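Local coordinates for tRNA (guanine(9)-N1)-methyltransferase (Schizosaccharomyces pombe, PDB 4JWH), which transfers a methyl group from S-adenosyl-L-methionine to N1 of guanine 9 in cytoplasmic tRNA, leaving S-adenosyl-L-homocysteine, at residues S123-Q127 with G212-D216; E143-F149 with R170-K176; Y191-S196 with N222-A228. One frame throughout, in Å; residues are numbered along the deposited sequence.

Contact 1: residues S123-Q127 with G212-D216. With SAH (S-adenosyl-L-homocysteine), chain C.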
loop_
_atom_site.group_PDB
_atom_site.type_symbol
_atom_site.label_atom_id
_atom_site.label_comp_id
_atom_site.label_asym_id
_atom_site.label_seq_id
_atom_site.Cartn_x
_atom_site.Cartn_y
_atom_site.Cartn_z
ATOM N N SER A 123 -0.990 -14.406 5.314
ATOM C CA SER A 123 -1.401 -13.107 5.849
ATOM C C SER A 123 -1.360 -11.971 4.797
ATOM O O SER A 123 -2.315 -11.198 4.671
ATOM C CB SER A 123 -0.583 -12.753 7.088
ATOM O OG SER A 123 -0.656 -11.354 7.323
ATOM N N LEU A 124 -0.266 -11.880 4.043
ATOM C CA LEU A 124 -0.131 -10.878 2.977
ATOM C C LEU A 124 -1.286 -10.990 1.976
ATOM O O LEU A 124 -1.901 -10.018 1.563
ATOM C CB LEU A 124 1.231 -11.033 2.278
ATOM C CG LEU A 124 1.470 -10.030 1.132
ATOM C CD1 LEU A 124 1.457 -8.567 1.680
ATOM C CD2 LEU A 124 2.774 -10.358 0.458
ATOM N N CYS A 125 -1.630 -12.206 1.619
ATOM C CA CYS A 125 -2.688 -12.389 0.658
ATOM C C CYS A 125 -4.054 -11.823 1.154
ATOM O O CYS A 125 -4.790 -11.170 0.414
ATOM C CB CYS A 125 -2.769 -13.866 0.339
ATOM S SG CYS A 125 -4.089 -14.212 -0.759
ATOM N N GLN A 126 -4.366 -12.075 2.426
ATOM C CA GLN A 126 -5.531 -11.475 3.097
ATOM C C GLN A 126 -5.424 -9.939 3.052
ATOM O O GLN A 126 -6.381 -9.235 2.754
ATOM C CB GLN A 126 -5.617 -12.022 4.538
ATOM C CG GLN A 126 -6.448 -11.212 5.542
ATOM C CD GLN A 126 -6.511 -11.887 6.916
ATOM O OE1 GLN A 126 -5.874 -11.438 7.884
ATOM N NE2 GLN A 126 -7.272 -12.977 7.000
ATOM N N GLN A 127 -4.229 -9.435 3.294
ATOM C CA GLN A 127 -4.012 -7.980 3.305
ATOM C C GLN A 127 -4.172 -7.339 1.939
ATOM O O GLN A 127 -4.725 -6.234 1.854
ATOM C CB GLN A 127 -2.653 -7.668 3.887
ATOM C CG GLN A 127 -2.614 -7.965 5.350
ATOM C CD GLN A 127 -1.307 -7.635 5.993
ATOM O OE1 GLN A 127 -0.625 -6.695 5.598
ATOM N NE2 GLN A 127 -0.966 -8.371 7.039
ATOM N N GLY A 212 5.397 -1.468 0.571
ATOM C CA GLY A 212 6.052 -2.793 0.573
ATOM C C GLY A 212 5.098 -3.940 0.875
ATOM O O GLY A 212 4.488 -3.985 1.943
ATOM N N ALA A 213 4.952 -4.884 -0.051
ATOM C CA ALA A 213 4.023 -5.993 0.196
ATOM C C ALA A 213 4.802 -7.089 0.906
ATOM O O ALA A 213 5.323 -8.020 0.279
ATOM C CB ALA A 213 3.372 -6.510 -1.100
ATOM N N ILE A 214 4.888 -6.951 2.225
ATOM C CA ILE A 214 5.616 -7.901 3.055
ATOM C C ILE A 214 5.079 -7.933 4.495
ATOM O O ILE A 214 4.750 -6.905 5.082
ATOM C CB ILE A 214 7.161 -7.612 3.041
ATOM C CG1 ILE A 214 7.935 -8.735 3.777
ATOM C CG2 ILE A 214 7.478 -6.199 3.571
ATOM C CD1 ILE A 214 9.440 -8.640 3.684
ATOM N N VAL A 215 4.966 -9.134 5.032
ATOM C CA VAL A 215 4.588 -9.371 6.408
ATOM C C VAL A 215 5.805 -9.955 7.122
ATOM O O VAL A 215 6.112 -11.142 6.980
ATOM C CB VAL A 215 3.393 -10.353 6.465
ATOM C CG1 VAL A 215 3.074 -10.798 7.906
ATOM C CG2 VAL A 215 2.182 -9.703 5.817
ATOM N N ASP A 216 6.533 -9.095 7.824
ATOM C CA ASP A 216 7.798 -9.497 8.433
ATOM C C ASP A 216 7.871 -9.193 9.932
ATOM O O ASP A 216 8.813 -9.617 10.588
ATOM C CB ASP A 216 8.965 -8.891 7.615
ATOM C CG ASP A 216 9.157 -7.403 7.855
ATOM O OD1 ASP A 216 8.154 -6.706 8.072
ATOM O OD2 ASP A 216 10.314 -6.919 7.817
HETATM N N SAH C . 10.608 -4.055 7.447
HETATM C CA SAH C . 9.626 -3.851 6.393
HETATM C CB SAH C . 8.237 -4.083 7.046
HETATM C CG SAH C . 7.241 -3.115 6.560
HETATM S SD SAH C . 5.530 -3.131 6.929
HETATM C C SAH C . 9.991 -2.558 5.677
HETATM O O SAH C . 9.235 -1.783 5.173
HETATM O OXT SAH C . 11.145 -2.286 5.527
HETATM C "C5'" SAH C . 4.838 -3.125 5.325
HETATM C "C4'" SAH C . 4.764 -1.797 4.578
HETATM O "O4'" SAH C . 3.879 -0.891 5.160
HETATM C "C3'" SAH C . 6.074 -1.021 4.396
HETATM O "O3'" SAH C . 6.855 -1.514 3.347
HETATM C "C2'" SAH C . 5.626 0.383 4.184
HETATM O "O2'" SAH C . 5.357 0.550 2.829
HETATM C "C1'" SAH C . 4.372 0.409 5.016
HETATM N N9 SAH C . 4.544 1.084 6.313
HETATM C C8 SAH C . 4.393 0.547 7.491
HETATM N N7 SAH C . 4.539 1.412 8.459
HETATM C C5 SAH C . 4.756 2.560 7.894
HETATM C C6 SAH C . 5.004 3.934 8.333
HETATM N N6 SAH C . 5.044 4.225 9.607
HETATM N N1 SAH C . 5.189 4.851 7.415
HETATM C C2 SAH C . 5.149 4.562 6.126
HETATM N N3 SAH C . 4.950 3.357 5.657
HETATM C C4 SAH C . 4.743 2.330 6.471
HETATM O O HOH W 1 2.097 -6.268 6.466
#
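Gln127 OE1 is held by a water that donates to it at 2.9 Å and, with its other hydrogen, bridges to the backbone of Ile214, 3.1 Å from Ile214 O. Val254 N adds a weak bond to the same amide oxygen, so a long, polar glutamine suits a buried place between helix 118-137 and the loop after strand 208-212. Besides this bridge the contact is van der Waals packing. Val215 pushes CG2 among three side chains of the helix, meeting Ser123 OG and, at 3.6 Å, Gln127 NE2, and touching Leu124 CB as well. With CG of Leu124 opposite its own backbone N (chi1 180°), the leucine fork reaches past Val215: CD2 comes to 3.5 Å from Ala213 O, and CD1 packs on Ala213 CB. The small alanine lets the fork close on the backbone, which folds here into an inverse gamma turn, Ile214 N giving a weak bond to Gly212 O. This loop belongs to the SPOUT methyltransferase fold, and its far side lines the cofactor pocket. Gly212 N donates to SAH O2' at 3.0 Å; a CB on Gly212 would run into SAH O3', which is probably why a glycine stands here. At the other end Asp216, the proton acceptor of the reaction, takes a bond from the amino group of the ligand, SAH N lying 2.9 Å from Asp216 OD2, and Tyr220 N shares that oxygen.

Contact 2: residues E143-F149 with R170-K176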
loop_
_atom_site.group_PDB
_atom_site.type_symbol
_atom_site.label_atom_id
_atom_site.label_comp_id
_atom_site.label_asym_id
_atom_site.label_seq_id
_atom_site.Cartn_x
_atom_site.Cartn_y
_atom_site.Cartn_z
ATOM N N GLU A 143 -6.194 3.891 -8.483
ATOM C CA GLU A 143 -5.765 2.712 -9.228
ATOM C C GLU A 143 -4.731 1.947 -8.405
ATOM O O GLU A 143 -3.630 2.465 -8.100
ATOM C CB GLU A 143 -5.224 3.069 -10.640
ATOM C CG GLU A 143 -6.324 3.414 -11.691
ATOM C CD GLU A 143 -7.241 2.260 -12.145
ATOM O OE1 GLU A 143 -6.977 1.053 -11.934
ATOM O OE2 GLU A 143 -8.269 2.575 -12.769
ATOM N N LEU A 144 -5.123 0.733 -8.027
ATOM C CA LEU A 144 -4.287 -0.197 -7.289
ATOM C C LEU A 144 -3.436 -1.079 -8.203
ATOM O O LEU A 144 -3.959 -1.739 -9.092
ATOM C CB LEU A 144 -5.161 -1.064 -6.356
ATOM C CG LEU A 144 -4.478 -2.002 -5.342
ATOM C CD1 LEU A 144 -3.526 -1.195 -4.478
ATOM C CD2 LEU A 144 -5.532 -2.779 -4.455
ATOM N N PHE A 145 -2.122 -1.080 -7.987
ATOM C CA PHE A 145 -1.217 -1.923 -8.750
ATOM C C PHE A 145 -0.606 -2.905 -7.793
ATOM O O PHE A 145 -0.378 -2.573 -6.598
ATOM C CB PHE A 145 -0.095 -1.122 -9.439
ATOM C CG PHE A 145 -0.538 -0.400 -10.704
ATOM C CD1 PHE A 145 -0.046 -0.785 -11.967
ATOM C CD2 PHE A 145 -1.430 0.657 -10.625
ATOM C CE1 PHE A 145 -0.443 -0.118 -13.128
ATOM C CE2 PHE A 145 -1.839 1.329 -11.775
ATOM C CZ PHE A 145 -1.353 0.919 -13.045
ATOM N N ALA A 146 -0.367 -4.111 -8.299
ATOM C CA ALA A 146 0.443 -5.105 -7.581
ATOM C C ALA A 146 1.621 -5.521 -8.491
ATOM O O ALA A 146 1.444 -6.289 -9.467
ATOM C CB ALA A 146 -0.392 -6.289 -7.211
ATOM N N THR A 147 2.814 -5.015 -8.186
ATOM C CA THR A 147 3.968 -5.201 -9.079
ATOM C C THR A 147 4.908 -6.316 -8.598
ATOM O O THR A 147 4.921 -6.650 -7.408
ATOM C CB THR A 147 4.741 -3.850 -9.324
ATOM O OG1 THR A 147 5.199 -3.312 -8.072
ATOM C CG2 THR A 147 3.838 -2.813 -10.024
ATOM N N ASN A 148 5.710 -6.856 -9.509
ATOM C CA ASN A 148 6.375 -8.158 -9.334
ATOM C C ASN A 148 5.394 -9.196 -8.802
ATOM O O ASN A 148 5.759 -9.999 -7.968
ATOM C CB ASN A 148 7.583 -8.080 -8.389
ATOM C CG ASN A 148 8.775 -7.385 -9.013
ATOM O OD1 ASN A 148 9.037 -6.224 -8.731
ATOM N ND2 ASN A 148 9.515 -8.104 -9.846
ATOM N N PHE A 149 4.138 -9.128 -9.217
ATOM C CA PHE A 149 3.126 -10.079 -8.717
ATOM C C PHE A 149 3.307 -11.472 -9.327
ATOM O O PHE A 149 3.272 -11.620 -10.540
ATOM C CB PHE A 149 1.710 -9.552 -8.932
ATOM C CG PHE A 149 0.652 -10.326 -8.173
ATOM C CD1 PHE A 149 -0.151 -11.247 -8.826
ATOM C CD2 PHE A 149 0.490 -10.156 -6.790
ATOM C CE1 PHE A 149 -1.126 -11.979 -8.119
ATOM C CE2 PHE A 149 -0.458 -10.879 -6.086
ATOM C CZ PHE A 149 -1.263 -11.803 -6.747
ATOM N N ARG A 170 -10.436 -1.728 -10.735
ATOM C CA ARG A 170 -9.401 -0.732 -10.400
ATOM C C ARG A 170 -8.166 -1.419 -9.806
ATOM O O ARG A 170 -7.547 -0.929 -8.858
ATOM C CB ARG A 170 -9.942 0.353 -9.437
ATOM C CG ARG A 170 -10.850 1.396 -10.081
ATOM C CD ARG A 170 -10.630 2.811 -9.489
ATOM N NE ARG A 170 -10.782 3.827 -10.531
ATOM C CZ ARG A 170 -10.096 4.971 -10.621
ATOM N NH1 ARG A 170 -9.182 5.323 -9.714
ATOM N NH2 ARG A 170 -10.348 5.786 -11.641
ATOM N N TYR A 171 -7.826 -2.563 -10.381
ATOM C CA TYR A 171 -6.787 -3.424 -9.866
ATOM C C TYR A 171 -5.903 -3.889 -11.018
ATOM O O TYR A 171 -6.383 -4.377 -12.038
ATOM C CB TYR A 171 -7.412 -4.598 -9.117
ATOM C CG TYR A 171 -6.463 -5.700 -8.717
ATOM C CD1 TYR A 171 -6.495 -6.940 -9.364
ATOM C CD2 TYR A 171 -5.575 -5.528 -7.646
ATOM C CE1 TYR A 171 -5.631 -7.967 -8.983
ATOM C CE2 TYR A 171 -4.710 -6.534 -7.266
ATOM C CZ TYR A 171 -4.731 -7.755 -7.933
ATOM O OH TYR A 171 -3.855 -8.753 -7.548
ATOM N N ASN A 172 -4.611 -3.709 -10.859
ATOM C CA ASN A 172 -3.678 -3.956 -11.937
ATOM C C ASN A 172 -2.479 -4.802 -11.490
ATOM O O ASN A 172 -1.444 -4.240 -11.099
ATOM C CB ASN A 172 -3.215 -2.613 -12.524
ATOM C CG ASN A 172 -4.354 -1.614 -12.703
ATOM O OD1 ASN A 172 -4.877 -1.460 -13.799
ATOM N ND2 ASN A 172 -4.752 -0.934 -11.614
ATOM N N PRO A 173 -2.611 -6.146 -11.525
ATOM C CA PRO A 173 -1.434 -6.949 -11.219
ATOM C C PRO A 173 -0.483 -7.037 -12.421
ATOM O O PRO A 173 -0.924 -6.946 -13.579
ATOM C CB PRO A 173 -2.017 -8.319 -10.862
ATOM C CG PRO A 173 -3.302 -8.390 -11.675
ATOM C CD PRO A 173 -3.818 -6.978 -11.740
ATOM N N THR A 174 0.810 -7.172 -12.146
ATOM C CA THR A 174 1.799 -7.283 -13.215
ATOM C C THR A 174 3.075 -7.904 -12.700
ATOM O O THR A 174 3.447 -7.710 -11.537
ATOM C CB THR A 174 2.052 -5.921 -13.944
ATOM O OG1 THR A 174 2.907 -6.143 -15.065
ATOM C CG2 THR A 174 2.704 -4.863 -13.012
ATOM N N THR A 175 3.736 -8.682 -13.552
ATOM C CA THR A 175 5.040 -9.232 -13.217
ATOM C C THR A 175 6.078 -8.107 -13.278
ATOM O O THR A 175 7.108 -8.202 -12.630
ATOM C CB THR A 175 5.489 -10.435 -14.137
ATOM O OG1 THR A 175 5.509 -9.991 -15.493
ATOM C CG2 THR A 175 4.533 -11.600 -14.020
ATOM N N LYS A 176 5.796 -7.033 -14.016
ATOM C CA LYS A 176 6.739 -5.910 -14.071
ATOM C C LYS A 176 6.966 -5.349 -12.674
ATOM O O LYS A 176 6.039 -5.309 -11.835
ATOM C CB LYS A 176 6.257 -4.776 -14.996
ATOM C CG LYS A 176 6.163 -5.182 -16.489
ATOM C CD LYS A 176 5.769 -3.970 -17.338
ATOM C CE LYS A 176 5.850 -4.264 -18.825
ATOM N NZ LYS A 176 4.721 -5.143 -19.277
#
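Asn172 lies flat over Phe145, its CB 3.7 Å from the ring centroid and almost on the ring normal, with the amide turned only 19° from the ring plane. The pair links neighbouring parallel strands, 143-147 and 171-173, of a beta-alpha-beta unit whose connecting helix is 151-161; strand 171-173 is the outermost on its side of the sheet. Backbone bonds such as Ala146 N to Asn172 O hold the register.

On the face shared by Leu144, Ala146, Tyr171 and Pro173, the hollow is Ala146. Having no more than a methyl, it lets the Tyr171 ring settle beside it and Pro173 CB come close too, while Leu144 CD2 meets the edge of that ring, 4.2 Å from Tyr171 CD2. The tyrosine then carries its OH over one face of Phe149, 4.1 Å from Phe149 CZ, and Pro173 CB packs obliquely near Phe149 CD1. Gln157 of helix 151-161 packs on both aromatic residues. Beyond the bridged pairs Thr147 and Thr174 lie side by side, their CG2 methyls touching at 3.8 Å. Asn148, with a positive phi that asparagine tolerates well, turns the chain, so that Asn148 N reaches Lys176 O and Phe149 N reaches Thr174 O.

At the opposite end Glu143, bent at chi2 (-68°), swings its carboxylate across to the neighbouring strand. Glu143 OE2 stands over a face of the Arg170 guanidinium, 3.6 Å from NE, a salt bridge of charges alone. Asn172 ND2 spends both hydrogens: one on Glu143 OE1 at 3.0 Å, met almost straight (177°) on the anti side, the other on Leu144 O at 2.8 Å, approached from above the carbonyl plane.

Contact 3: residues Y191-S196 with N222-A228. With SAH (S-adenosyl-L-homocysteine), chain C.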
loop_
_atom_site.group_PDB
_atom_site.type_symbol
_atom_site.label_atom_id
_atom_site.label_comp_id
_atom_site.label_asym_id
_atom_site.label_seq_id
_atom_site.Cartn_x
_atom_site.Cartn_y
_atom_site.Cartn_z
ATOM N N TYR A 191 8.234 5.869 -2.174
ATOM C CA TYR A 191 8.146 4.622 -1.438
ATOM C C TYR A 191 7.895 4.941 0.047
ATOM O O TYR A 191 8.728 5.546 0.726
ATOM C CB TYR A 191 9.433 3.806 -1.608
ATOM C CG TYR A 191 9.245 2.296 -1.514
ATOM C CD1 TYR A 191 9.734 1.469 -2.514
ATOM C CD2 TYR A 191 8.631 1.695 -0.397
ATOM C CE1 TYR A 191 9.589 0.087 -2.451
ATOM C CE2 TYR A 191 8.459 0.299 -0.325
ATOM C CZ TYR A 191 8.943 -0.484 -1.384
ATOM O OH TYR A 191 8.843 -1.837 -1.386
ATOM N N LEU A 192 6.735 4.528 0.537
ATOM C CA LEU A 192 6.384 4.694 1.949
ATOM C C LEU A 192 7.215 3.740 2.824
ATOM O O LEU A 192 7.251 2.536 2.573
ATOM C CB LEU A 192 4.887 4.442 2.123
ATOM C CG LEU A 192 4.028 5.520 1.403
ATOM C CD1 LEU A 192 2.573 5.189 1.439
ATOM C CD2 LEU A 192 4.245 6.913 2.052
ATOM N N SER A 193 7.891 4.291 3.832
ATOM C CA SER A 193 8.693 3.489 4.765
ATOM C C SER A 193 8.696 4.114 6.174
ATOM O O SER A 193 8.912 5.316 6.318
ATOM C CB SER A 193 10.142 3.314 4.233
ATOM O OG SER A 193 11.044 2.817 5.229
ATOM N N ALA A 194 8.471 3.301 7.200
ATOM C CA ALA A 194 8.570 3.804 8.575
ATOM C C ALA A 194 9.980 4.340 8.919
ATOM O O ALA A 194 10.146 5.135 9.836
ATOM C CB ALA A 194 8.134 2.732 9.559
ATOM N N ASP A 195 10.976 3.905 8.156
ATOM C CA ASP A 195 12.396 4.230 8.372
ATOM C C ASP A 195 12.896 5.500 7.679
ATOM O O ASP A 195 14.048 5.906 7.878
ATOM C CB ASP A 195 13.250 3.019 7.971
ATOM C CG ASP A 195 12.813 1.726 8.711
ATOM O OD1 ASP A 195 12.630 1.787 9.951
ATOM O OD2 ASP A 195 12.631 0.653 8.077
ATOM N N SER A 196 12.038 6.139 6.879
ATOM C CA SER A 196 12.405 7.365 6.188
ATOM C C SER A 196 12.687 8.494 7.179
ATOM O O SER A 196 12.082 8.544 8.248
ATOM C CB SER A 196 11.296 7.791 5.242
ATOM O OG SER A 196 11.707 8.854 4.397
ATOM N N ASN A 222 14.823 -1.330 7.656
ATOM C CA ASN A 222 15.441 -0.627 6.538
ATOM C C ASN A 222 15.297 -1.277 5.189
ATOM O O ASN A 222 15.820 -0.763 4.216
ATOM C CB ASN A 222 16.909 -0.359 6.797
ATOM C CG ASN A 222 17.109 0.897 7.563
ATOM O OD1 ASN A 222 17.066 1.992 6.988
ATOM N ND2 ASN A 222 17.272 0.769 8.884
ATOM N N LEU A 223 14.569 -2.383 5.122
ATOM C CA LEU A 223 14.471 -3.108 3.849
ATOM C C LEU A 223 13.964 -2.174 2.744
ATOM O O LEU A 223 14.634 -1.948 1.702
ATOM C CB LEU A 223 13.560 -4.327 4.010
ATOM C CG LEU A 223 13.204 -5.165 2.769
ATOM C CD1 LEU A 223 14.305 -6.148 2.415
ATOM C CD2 LEU A 223 11.899 -5.895 3.012
ATOM N N CYS A 224 12.777 -1.631 2.956
ATOM C CA CYS A 224 12.161 -0.824 1.886
ATOM C C CYS A 224 12.899 0.485 1.705
ATOM O O CYS A 224 13.130 0.941 0.574
ATOM C CB CYS A 224 10.648 -0.655 2.110
ATOM S SG CYS A 224 9.838 -2.276 1.950
ATOM N N GLN A 225 13.333 1.065 2.827
ATOM C CA GLN A 225 14.125 2.269 2.746
ATOM C C GLN A 225 15.356 2.019 1.868
ATOM O O GLN A 225 15.700 2.859 1.044
ATOM C CB GLN A 225 14.504 2.792 4.148
ATOM C CG GLN A 225 15.410 4.060 4.159
ATOM C CD GLN A 225 14.720 5.335 3.630
ATOM O OE1 GLN A 225 13.517 5.506 3.758
ATOM N NE2 GLN A 225 15.503 6.233 3.050
ATOM N N ASN A 226 16.002 0.865 2.033
ATOM C CA ASN A 226 17.259 0.593 1.308
ATOM C C ASN A 226 17.038 0.411 -0.171
ATOM O O ASN A 226 17.822 0.843 -1.000
ATOM C CB ASN A 226 17.935 -0.671 1.860
ATOM C CG ASN A 226 18.695 -0.401 3.157
ATOM O OD1 ASN A 226 19.075 0.726 3.421
ATOM N ND2 ASN A 226 18.852 -1.427 3.993
ATOM N N LYS A 227 15.957 -0.271 -0.484
ATOM C CA LYS A 227 15.602 -0.595 -1.840
ATOM C C LYS A 227 15.343 0.689 -2.632
ATOM O O LYS A 227 15.900 0.881 -3.703
ATOM C CB LYS A 227 14.361 -1.495 -1.840
ATOM C CG LYS A 227 13.856 -1.787 -3.263
ATOM C CD LYS A 227 12.726 -2.751 -3.275
ATOM C CE LYS A 227 12.318 -3.015 -4.719
ATOM N NZ LYS A 227 11.319 -4.103 -4.727
ATOM N N ALA A 228 14.527 1.579 -2.073
ATOM C CA ALA A 228 14.155 2.818 -2.758
ATOM C C ALA A 228 15.344 3.776 -2.888
ATOM O O ALA A 228 15.505 4.401 -3.942
ATOM C CB ALA A 228 12.962 3.512 -2.063
HETATM N N SAH C . 10.608 -4.055 7.447
HETATM C CA SAH C . 9.626 -3.851 6.393
HETATM C CB SAH C . 8.237 -4.083 7.046
HETATM C CG SAH C . 7.241 -3.115 6.560
HETATM S SD SAH C . 5.530 -3.131 6.929
HETATM C C SAH C . 9.991 -2.558 5.677
HETATM O O SAH C . 9.235 -1.783 5.173
HETATM O OXT SAH C . 11.145 -2.286 5.527
HETATM C "C5'" SAH C . 4.838 -3.125 5.325
HETATM C "C4'" SAH C . 4.764 -1.797 4.578
HETATM O "O4'" SAH C . 3.879 -0.891 5.160
HETATM C "C3'" SAH C . 6.074 -1.021 4.396
HETATM O "O3'" SAH C . 6.855 -1.514 3.347
HETATM C "C2'" SAH C . 5.626 0.383 4.184
HETATM O "O2'" SAH C . 5.357 0.550 2.829
HETATM C "C1'" SAH C . 4.372 0.409 5.016
HETATM N N9 SAH C . 4.544 1.084 6.313
HETATM C C8 SAH C . 4.393 0.547 7.491
HETATM N N7 SAH C . 4.539 1.412 8.459
HETATM C C5 SAH C . 4.756 2.560 7.894
HETATM C C6 SAH C . 5.004 3.934 8.333
HETATM N N6 SAH C . 5.044 4.225 9.607
HETATM N N1 SAH C . 5.189 4.851 7.415
HETATM C C2 SAH C . 5.149 4.562 6.126
HETATM N N3 SAH C . 4.950 3.357 5.657
HETATM C C4 SAH C . 4.743 2.330 6.471
HETATM O O HOH W 2 12.185 0.287 5.482
#
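Apolar packing is led by Tyr191, whose ring lies along helix 223-231: CE2 is 3.4 Å from Cys224 CB, and Tyr191 CB meets Ala228 CB at 3.6 Å. Cys224 and Ala228, one helical turn apart, are small enough to admit an aromatic ring, and the cysteine sulfur sits obliquely to it. A chi1 of -151° carries the Tyr191 ring along the helix, and its phenol reaches a hydrogen bond with Asp109, whose carboxylate also takes a salt bridge from Lys227. Replacing Tyr191 by an alanine would probably uncover the flank of Cys224 and leave Asp109 without its phenol partner.

Direct polar contact comes from the turn Ser193-Ser196. Asp195 OD2 accepts from Asn222 N at 3.0 Å, from above the carboxylate plane, and Ser193 OG folds back to receive Asp195 N in an ST turn. Gln225, bent at chi2, rests OE1 against Ser196 CA while bonding to Thr235.

One water gathers four partners: it accepts from Ser193 OG and Gln225 N, and donates to Asp195 OD2 and, at 2.8 Å, to SAH OXT. Cys224 N gives the same OXT a nearly straight bond of 3.1 Å (171°), and Leu192 O accepts a hydrogen bond from SAH O2'. This part of the SPOUT cofactor pocket thus meets the ligand carboxylate with one N-H of a helix start directly and a second through water, and the helix dipole probably favours the negative charge.

From the N terminus, helix 118-137 supplies the first half of contact 1, whose partner arrives only after strand 208-212. Within that long loop strand 143-147, helix 151-161 and strand 171-173 close contact 2, a short loop complete before contact 3 opens. Contact 3 starts at strand 189-192, inside the loop of contact 1, and ends on helix 223-231, beyond it, so these two cross. They touch through Gly212 with Tyr191 and Cys224, and through Ile214 with Leu223, and both line the SAH site. Contact 2 holds one outer strand to the parallel sheet, whereas contacts 1 and 3 fasten helices to loops and a strand around the cofactor.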